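Local atomic coordinates of MaoC-like dehydratase (Phytophthora Capsici, PDB entry 3KH8), a protein that probably catalyses the reversible addition or removal of water on enoyl-thioester substrates, as a two-domain MaoC-like hydro-lyase built on hotdog folds. Residues A[48-53]-A[90-95]; A[250-255]-A[279-284]; A[304-309]-A[316-321]. One frame throughout, in Å; residues are numbered along the deposited sequence.

Contact 1: A[48-53]-A[90-95]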
loop_
_atom_site.group_PDB
_atom_site.type_symbol
_atom_site.label_atom_id
_atom_site.label_comp_id
_atom_site.label_asym_id
_atom_site.label_seq_id
_atom_site.Cartn_x
_atom_site.Cartn_y
_atom_site.Cartn_z
ATOM N N ALA A 48 23.462 19.585 2.338
ATOM C CA ALA A 48 22.143 19.999 1.883
ATOM C C ALA A 48 21.140 19.781 3.006
ATOM O O ALA A 48 21.203 18.777 3.724
ATOM C CB ALA A 48 21.739 19.231 0.638
ATOM N N THR A 49 20.234 20.736 3.169
ATOM C CA THR A 49 19.208 20.654 4.199
ATOM C C THR A 49 17.829 20.618 3.549
ATOM O O THR A 49 17.538 21.402 2.647
ATOM C CB THR A 49 19.316 21.827 5.198
ATOM O OG1 THR A 49 20.634 21.853 5.762
ATOM C CG2 THR A 49 18.305 21.680 6.324
ATOM N N TYR A 50 16.996 19.685 3.995
ATOM C CA TYR A 50 15.629 19.571 3.493
ATOM C C TYR A 50 14.669 19.150 4.599
ATOM O O TYR A 50 15.080 18.892 5.733
ATOM C CB TYR A 50 15.553 18.615 2.290
ATOM C CG TYR A 50 15.897 17.173 2.600
ATOM C CD1 TYR A 50 14.892 16.242 2.874
ATOM C CD2 TYR A 50 17.223 16.736 2.610
ATOM C CE1 TYR A 50 15.199 14.911 3.158
ATOM C CE2 TYR A 50 17.541 15.407 2.895
ATOM C CZ TYR A 50 16.522 14.502 3.167
ATOM O OH TYR A 50 16.823 13.192 3.444
ATOM N N THR A 51 13.388 19.091 4.254
ATOM C CA THR A 51 12.342 18.732 5.193
ATOM C C THR A 51 11.668 17.445 4.739
ATOM O O THR A 51 11.447 17.236 3.546
ATOM C CB THR A 51 11.305 19.869 5.321
ATOM O OG1 THR A 51 11.991 21.090 5.618
ATOM C CG2 THR A 51 10.317 19.586 6.434
ATOM N N ALA A 52 11.366 16.580 5.700
ATOM C CA ALA A 52 10.640 15.345 5.426
ATOM C C ALA A 52 9.422 15.256 6.331
ATOM O O ALA A 52 9.488 15.578 7.522
ATOM C CB ALA A 52 11.541 14.133 5.609
ATOM N N THR A 53 8.309 14.821 5.752
ATOM C CA THR A 53 7.046 14.716 6.469
ATOM C C THR A 53 6.392 13.380 6.141
ATOM O O THR A 53 6.384 12.951 4.987
ATOM C CB THR A 53 6.110 15.898 6.103
ATOM O OG1 THR A 53 6.719 17.126 6.522
ATOM C CG2 THR A 53 4.744 15.768 6.776
ATOM N N CYS A 90 13.145 5.628 3.970
ATOM C CA CYS A 90 12.256 6.091 2.908
ATOM C C CYS A 90 12.191 7.608 2.804
ATOM O O CYS A 90 11.865 8.138 1.748
ATOM C CB CYS A 90 10.843 5.532 3.116
ATOM S SG CYS A 90 10.754 3.760 2.863
ATOM N N LEU A 91 12.501 8.297 3.900
ATOM C CA LEU A 91 12.306 9.753 3.983
ATOM C C LEU A 91 13.123 10.597 2.985
ATOM O O LEU A 91 12.608 11.601 2.481
ATOM C CB LEU A 91 12.470 10.256 5.424
ATOM C CG LEU A 91 11.434 9.762 6.443
ATOM C CD1 LEU A 91 11.869 10.086 7.864
ATOM C CD2 LEU A 91 10.031 10.325 6.160
ATOM N N PRO A 92 14.378 10.194 2.684
ATOM C CA PRO A 92 15.116 10.900 1.629
ATOM C C PRO A 92 14.493 10.771 0.236
ATOM O O PRO A 92 14.720 11.631 -0.612
ATOM C CB PRO A 92 16.495 10.227 1.653
ATOM C CG PRO A 92 16.621 9.686 3.021
ATOM C CD PRO A 92 15.246 9.220 3.377
ATOM N N PHE A 93 13.726 9.708 -0.001
ATOM C CA PHE A 93 12.981 9.566 -1.252
ATOM C C PHE A 93 11.713 10.429 -1.215
ATOM O O PHE A 93 11.393 11.144 -2.170
ATOM C CB PHE A 93 12.572 8.109 -1.489
ATOM C CG PHE A 93 13.728 7.166 -1.695
ATOM C CD1 PHE A 93 14.194 6.889 -2.977
ATOM C CD2 PHE A 93 14.329 6.531 -0.610
ATOM C CE1 PHE A 93 15.257 6.005 -3.175
ATOM C CE2 PHE A 93 15.397 5.644 -0.797
ATOM C CZ PHE A 93 15.860 5.385 -2.081
ATOM N N LYS A 94 11.002 10.341 -0.097
ATOM C CA LYS A 94 9.667 10.918 0.050
ATOM C C LYS A 94 9.670 12.443 0.188
ATOM O O LYS A 94 8.799 13.127 -0.366
ATOM C CB LYS A 94 8.971 10.290 1.260
ATOM C CG LYS A 94 7.476 10.534 1.321
ATOM C CD LYS A 94 6.931 10.201 2.691
ATOM C CE LYS A 94 5.436 10.415 2.736
ATOM N NZ LYS A 94 5.086 11.852 2.906
ATOM N N GLY A 95 10.648 12.965 0.927
ATOM C CA GLY A 95 10.642 14.370 1.328
ATOM C C GLY A 95 9.314 14.703 1.990
ATOM O O GLY A 95 8.891 14.025 2.926
#
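Lys-94 NZ donates to Thr-53 O at 2.7 Å, and the same ammonium group also bonds Ser-97 O just beyond the helix. This ties the end of a short helix, 91-94, to strand 48-54, which runs antiparallel to strand 141-154 in the sheet of the N-terminal, hydratase 2-like hotdog half of the chain. The lysine chain is stretched out as far as CE and bends only at its last torsion (chi4 -80°). That bend turns NZ onto the carbonyl of Thr-53, which it meets tilted somewhat from the carbonyl plane.

Next to it lies a second polar link. Gly-95, the first residue to leave helical geometry, takes a positive phi, and its O accepts from Thr-53 N at 3.0 Å. The N-H points almost straight at the oxygen, 166° at the hydrogen, although the donor sits well above the carbonyl plane. Ala-52 CA comes to 3.3 Å from Gly-95 O in a C-H...O contact, so neighbouring strand residues meet one oxygen. The hydroxyl of Thr-53 belongs to a different network, bonding Gln-96 NE2 and Thr-142 OG1.

Apolar packing takes over on the helix side of the strand. Ala-52 CB meets Leu-91 CB at 4.0 Å, with Leu-91 CD2 close by, and the leucine also packs on Leu-143 and Phe-167 of the sheet. Tyr-50 places CG between its backbone N and carbonyl carbon (chi1 65°), which sends the ring across to Pro-92 of the helix, at a slant to the proline. Thr-165 and Phe-167 also pack on the tyrosine side chain, and across the contact its hydroxyl oxygen rests on carbon: Tyr-50 OH lies 3.4 Å from Pro-92 CA and 3.5 Å from Pro-92 CB.

Contact 2: A[250-255]-A[279-284]; sequences HGLCSM and VRFSSP
Phe-281 meets Gly-251 through a carbonyl: Gly-251 O lies 3.1 Å from Phe-281 CE1, approaching the ring obliquely. With no side chain on the glycine, the ring can sit close against the first turn of the helix. That oxygen is already used inside the helix, where it accepts from Met-255 N at 3.0 Å; no hydrogen bond crosses between the segments.

Van der Waals contacts make up most of the rest. Met-255 CB is at the edge of the phenyl ring, near its plane, 4.2 Å from Phe-281 CE1, while Leu-252 CD2 reaches Phe-281 CZ at the same distance. The methionine chain is fully extended, CG anti to the backbone N (chi1 -170°), which carries the sulfur past the ring to Val-279: Met-255 SD is 3.9 Å from Val-279 CG2.

One sulfur-aromatic contact joins the set, Met-255 SD standing 5.5 Å from the ring centroid of Phe-281, oblique to it.

The N-cap residue His-250 links to Asp-228 and His-233, in a sequence resembling the hydratase 2 motif. Segments 251-255 and 279-281 run at 140° to each other, where helix 251-266 packs as the central helix on its curved antiparallel sheet, the hallmark of a hotdog fold.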
loop_
_atom_site.group_PDB
_atom_site.type_symbol
_atom_site.label_atom_id
_atom_site.label_comp_id
_atom_site.label_asym_id
_atom_site.label_seq_id
_atom_site.Cartn_x
_atom_site.Cartn_y
_atom_site.Cartn_z
ATOM N N HIS A 250 13.193 -4.026 -4.602
ATOM C CA HIS A 250 14.020 -2.999 -3.958
ATOM C C HIS A 250 14.918 -3.645 -2.918
ATOM O O HIS A 250 14.442 -4.419 -2.090
ATOM C CB HIS A 250 13.150 -1.976 -3.219
ATOM C CG HIS A 250 12.184 -1.230 -4.089
ATOM N ND1 HIS A 250 11.122 -1.839 -4.724
ATOM C CD2 HIS A 250 12.084 0.090 -4.373
ATOM C CE1 HIS A 250 10.426 -0.931 -5.385
ATOM N NE2 HIS A 250 10.993 0.248 -5.194
ATOM N N GLY A 251 16.212 -3.325 -2.953
ATOM C CA GLY A 251 17.138 -3.770 -1.912
ATOM C C GLY A 251 16.700 -3.361 -0.510
ATOM O O GLY A 251 16.849 -4.127 0.445
ATOM N N LEU A 252 16.145 -2.155 -0.384
ATOM C CA LEU A 252 15.677 -1.671 0.916
ATOM C C LEU A 252 14.441 -2.416 1.435
ATOM O O LEU A 252 14.217 -2.470 2.645
ATOM C CB LEU A 252 15.438 -0.156 0.895
ATOM C CG LEU A 252 16.704 0.712 0.929
ATOM C CD1 LEU A 252 16.360 2.190 0.679
ATOM C CD2 LEU A 252 17.456 0.538 2.253
ATOM N N CYS A 253 13.650 -2.982 0.524
ATOM C CA CYS A 253 12.521 -3.837 0.907
ATOM C C CYS A 253 13.044 -5.149 1.515
ATOM O O CYS A 253 12.573 -5.587 2.566
ATOM C CB CYS A 253 11.605 -4.108 -0.294
ATOM S SG CYS A 253 10.117 -5.105 0.086
ATOM N N SER A 254 14.031 -5.756 0.856
ATOM C CA SER A 254 14.737 -6.926 1.402
ATOM C C SER A 254 15.315 -6.633 2.785
ATOM O O SER A 254 15.253 -7.473 3.685
ATOM C CB SER A 254 15.861 -7.373 0.458
ATOM O OG SER A 254 15.325 -7.845 -0.763
ATOM N N MET A 255 15.877 -5.438 2.945
ATOM C CA MET A 255 16.402 -5.005 4.234
ATOM C C MET A 255 15.269 -4.913 5.259
ATOM O O MET A 255 15.457 -5.263 6.428
ATOM C CB MET A 255 17.128 -3.663 4.099
ATOM C CG MET A 255 17.909 -3.246 5.350
ATOM S SD MET A 255 18.760 -1.683 5.107
ATOM C CE MET A 255 19.624 -1.500 6.667
ATOM N N VAL A 279 24.066 -3.263 6.574
ATOM C CA VAL A 279 24.081 -4.398 5.661
ATOM C C VAL A 279 24.844 -4.026 4.401
ATOM O O VAL A 279 25.115 -2.842 4.151
ATOM C CB VAL A 279 22.636 -4.828 5.237
ATOM C CG1 VAL A 279 21.773 -5.188 6.446
ATOM C CG2 VAL A 279 21.953 -3.746 4.382
ATOM N N ARG A 280 25.187 -5.036 3.609
ATOM C CA ARG A 280 25.511 -4.788 2.213
ATOM C C ARG A 280 24.597 -5.606 1.316
ATOM O O ARG A 280 24.138 -6.685 1.698
ATOM C CB ARG A 280 26.997 -5.027 1.903
ATOM C CG ARG A 280 27.424 -6.472 1.831
ATOM C CD ARG A 280 28.925 -6.588 1.537
ATOM N NE ARG A 280 29.423 -7.897 1.948
ATOM C CZ ARG A 280 29.922 -8.169 3.150
ATOM N NH1 ARG A 280 30.019 -7.220 4.073
ATOM N NH2 ARG A 280 30.336 -9.395 3.424
ATOM N N PHE A 281 24.319 -5.077 0.132
ATOM C CA PHE A 281 23.481 -5.766 -0.831
ATOM C C PHE A 281 24.376 -6.515 -1.801
ATOM O O PHE A 281 25.142 -5.911 -2.558
ATOM C CB PHE A 281 22.556 -4.771 -1.539
ATOM C CG PHE A 281 21.748 -3.933 -0.587
ATOM C CD1 PHE A 281 20.650 -4.475 0.078
ATOM C CD2 PHE A 281 22.101 -2.612 -0.331
ATOM C CE1 PHE A 281 19.906 -3.709 0.977
ATOM C CE2 PHE A 281 21.360 -1.834 0.571
ATOM C CZ PHE A 281 20.262 -2.387 1.222
ATOM N N SER A 282 24.282 -7.838 -1.765
ATOM C CA SER A 282 25.274 -8.681 -2.429
ATOM C C SER A 282 24.804 -9.235 -3.769
ATOM O O SER A 282 25.616 -9.438 -4.671
ATOM C CB SER A 282 25.736 -9.800 -1.491
ATOM O OG SER A 282 24.636 -10.378 -0.819
ATOM N N SER A 283 23.501 -9.473 -3.898
ATOM C CA SER A 283 22.912 -9.945 -5.153
ATOM C C SER A 283 21.418 -9.611 -5.192
ATOM O O SER A 283 20.822 -9.344 -4.144
ATOM C CB SER A 283 23.152 -11.451 -5.344
ATOM O OG SER A 283 22.316 -12.219 -4.498
ATOM N N PRO A 284 20.810 -9.613 -6.396
ATOM C CA PRO A 284 19.425 -9.161 -6.467
ATOM C C PRO A 284 18.399 -10.206 -6.046
ATOM O O PRO A 284 18.656 -11.412 -6.111
ATOM C CB PRO A 284 19.251 -8.795 -7.944
ATOM C CG PRO A 284 20.218 -9.661 -8.661
ATOM C CD PRO A 284 21.387 -9.838 -7.737
#

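Contact 3: A[304-309]-A[316-321]; sequences LFQAVV and IVDGGE
Phe-305 lays its ring flat over the backbone of Gly-320, whose CA stands 3.7 Å from the ring centroid in a CH-pi contact, offset toward the rim. The ring gets there because CG lies between the backbone N and the carbonyl carbon (chi1 71°), folding it back across the partner strand. Here the packing is tight: Phe-305 CD1 and CE1 each lie within van der Waals range of Gly-320 C, and Val-317 CG1 comes up obliquely near CE2. Further along the same face, Ala-307 CB presses on Val-317 CB at 3.7 Å. Helix 251-266 covers this face, setting Ala-258 and Leu-262 against the phenyl ring and Ser-254 against Val-317.

The two strands form an antiparallel hairpin at the C-terminal end of the MaoC-like hotdog domain, and its register slips by one at a classic beta bulge. Ile-316 and Val-317 both face Ala-307, whose O therefore accepts two N-H groups, from Ile-316 N at 2.8 Å and from Val-317 N at 3.2 Å. Ala-307 N returns a bond to Val-317 O, arriving in the carbonyl plane on a lone pair. Beyond the bulge, Phe-305 N bonds Gly-320 O at 2.9 Å, while the reverse link from Gly-320 N is weak.

Toward the partly exposed carboxylates the chemistry turns polar. Glu-321 offers Leu-304 CD2 only its aliphatic part and sends its carboxylate to a salt bridge with Arg-278. Asp-318 runs beside Gln-306, itself buried, whose amide Asp-318 and Arg-294 satisfy. Gln-306 NE2 donates to Asp-318 OD1 at 2.9 Å, nearly linear at 177° and in the amide plane, though from above the carboxylate plane. Gly-319 N reaches Asp-318 OD1 from the opposite face at 2.8 Å, and Arg-294 NH1 holds Gln-306 OE1.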
loop_
_atom_site.group_PDB
_atom_site.type_symbol
_atom_site.label_atom_id
_atom_site.label_comp_id
_atom_site.label_asym_id
_atom_site.label_seq_id
_atom_site.Cartn_x
_atom_site.Cartn_y
_atom_site.Cartn_z
ATOM N N LEU A 304 24.454 -10.869 14.312
ATOM C CA LEU A 304 24.919 -10.901 12.937
ATOM C C LEU A 304 23.907 -11.676 12.104
ATOM O O LEU A 304 23.235 -12.582 12.614
ATOM C CB LEU A 304 26.333 -11.489 12.840
ATOM C CG LEU A 304 27.413 -10.788 13.684
ATOM C CD1 LEU A 304 28.787 -11.385 13.433
ATOM C CD2 LEU A 304 27.449 -9.267 13.454
ATOM N N PHE A 305 23.765 -11.298 10.837
ATOM C CA PHE A 305 22.726 -11.894 10.003
ATOM C C PHE A 305 22.976 -11.812 8.507
ATOM O O PHE A 305 23.785 -11.004 8.036
ATOM C CB PHE A 305 21.349 -11.309 10.344
ATOM C CG PHE A 305 21.167 -9.881 9.915
ATOM C CD1 PHE A 305 21.564 -8.838 10.742
ATOM C CD2 PHE A 305 20.588 -9.583 8.682
ATOM C CE1 PHE A 305 21.390 -7.516 10.350
ATOM C CE2 PHE A 305 20.415 -8.262 8.276
ATOM C CZ PHE A 305 20.809 -7.228 9.114
ATOM N N GLN A 306 22.275 -12.673 7.777
ATOM C CA GLN A 306 22.217 -12.635 6.326
ATOM C C GLN A 306 20.772 -12.835 5.896
ATOM O O GLN A 306 19.991 -13.462 6.615
ATOM C CB GLN A 306 23.048 -13.764 5.721
ATOM C CG GLN A 306 24.550 -13.705 5.975
ATOM C CD GLN A 306 25.258 -14.896 5.360
ATOM O OE1 GLN A 306 24.891 -16.043 5.613
ATOM N NE2 GLN A 306 26.261 -14.631 4.532
ATOM N N ALA A 307 20.419 -12.304 4.729
ATOM C CA ALA A 307 19.162 -12.662 4.086
ATOM C C ALA A 307 19.464 -13.402 2.794
ATOM O O ALA A 307 20.329 -12.991 2.018
ATOM C CB ALA A 307 18.294 -11.435 3.830
ATOM N N VAL A 308 18.747 -14.501 2.577
ATOM C CA VAL A 308 19.041 -15.424 1.488
ATOM C C VAL A 308 17.760 -15.745 0.726
ATOM O O VAL A 308 16.708 -15.919 1.334
ATOM C CB VAL A 308 19.666 -16.744 2.030
ATOM C CG1 VAL A 308 20.075 -17.674 0.887
ATOM C CG2 VAL A 308 20.872 -16.450 2.930
ATOM N N VAL A 309 17.849 -15.807 -0.600
ATOM C CA VAL A 309 16.734 -16.297 -1.408
ATOM C C VAL A 309 16.717 -17.820 -1.334
ATOM O O VAL A 309 17.660 -18.490 -1.782
ATOM C CB VAL A 309 16.797 -15.802 -2.877
ATOM C CG1 VAL A 309 15.845 -16.595 -3.762
ATOM C CG2 VAL A 309 16.463 -14.320 -2.953
ATOM N N ILE A 316 21.379 -12.326 -0.525
ATOM C CA ILE A 316 20.999 -11.030 -1.101
ATOM C C ILE A 316 21.367 -9.859 -0.190
ATOM O O ILE A 316 21.616 -8.750 -0.658
ATOM C CB ILE A 316 19.494 -10.973 -1.489
ATOM C CG1 ILE A 316 18.590 -11.239 -0.272
ATOM C CG2 ILE A 316 19.208 -11.954 -2.629
ATOM C CD1 ILE A 316 17.107 -10.926 -0.489
ATOM N N VAL A 317 21.384 -10.124 1.112
ATOM C CA VAL A 317 21.793 -9.152 2.115
ATOM C C VAL A 317 22.876 -9.834 2.951
ATOM O O VAL A 317 22.627 -10.862 3.585
ATOM C CB VAL A 317 20.605 -8.731 3.009
ATOM C CG1 VAL A 317 21.043 -7.728 4.043
ATOM C CG2 VAL A 317 19.456 -8.162 2.166
ATOM N N ASP A 318 24.077 -9.263 2.933
ATOM C CA ASP A 318 25.239 -9.886 3.564
ATOM C C ASP A 318 25.865 -8.938 4.580
ATOM O O ASP A 318 25.560 -7.736 4.589
ATOM C CB ASP A 318 26.263 -10.271 2.489
ATOM C CG ASP A 318 27.104 -11.494 2.865
ATOM O OD1 ASP A 318 27.116 -11.924 4.041
ATOM O OD2 ASP A 318 27.768 -12.030 1.957
ATOM N N GLY A 319 26.724 -9.488 5.438
ATOM C CA GLY A 319 27.457 -8.704 6.434
ATOM C C GLY A 319 26.560 -7.910 7.368
ATOM O O GLY A 319 26.889 -6.789 7.753
ATOM N N GLY A 320 25.429 -8.499 7.741
ATOM C CA GLY A 320 24.449 -7.818 8.572
ATOM C C GLY A 320 24.847 -7.745 10.031
ATOM O O GLY A 320 25.230 -8.753 10.629
ATOM N N GLU A 321 24.769 -6.541 10.594
ATOM C CA GLU A 321 24.987 -6.333 12.023
ATOM C C GLU A 321 23.813 -5.568 12.623
ATOM O O GLU A 321 23.507 -4.450 12.206
ATOM C CB GLU A 321 26.297 -5.587 12.281
ATOM C CG GLU A 321 26.550 -5.283 13.752
ATOM C CD GLU A 321 27.747 -4.383 13.957
ATOM O OE1 GLU A 321 28.884 -4.890 13.926
ATOM O OE2 GLU A 321 27.543 -3.165 14.147
#

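How the contacts relate
All three contacts are largely buried and reach one long antiparallel sheet, but they stand at different places in it. Contact 1 belongs to the N-terminal half, about 27 Å from contact 3 between centres; polar ties at a helix end stand beside apolar packing there. Contact 2, the most central, has no hydrogen bond across it and rests on apolar side chains and one carbonyl against a ring; it meets contact 1 where Leu-252 packs on Phe-93. Contacts 2 and 3 lie on neighbouring strands, 274-281 and 314-324, with probable hydrogen bonds from Asp-318 N to Arg-280 O and Ser-282 N to Ile-316 O. Contact 3 alone is strand pairing, its backbone ladder interrupted at a bulge.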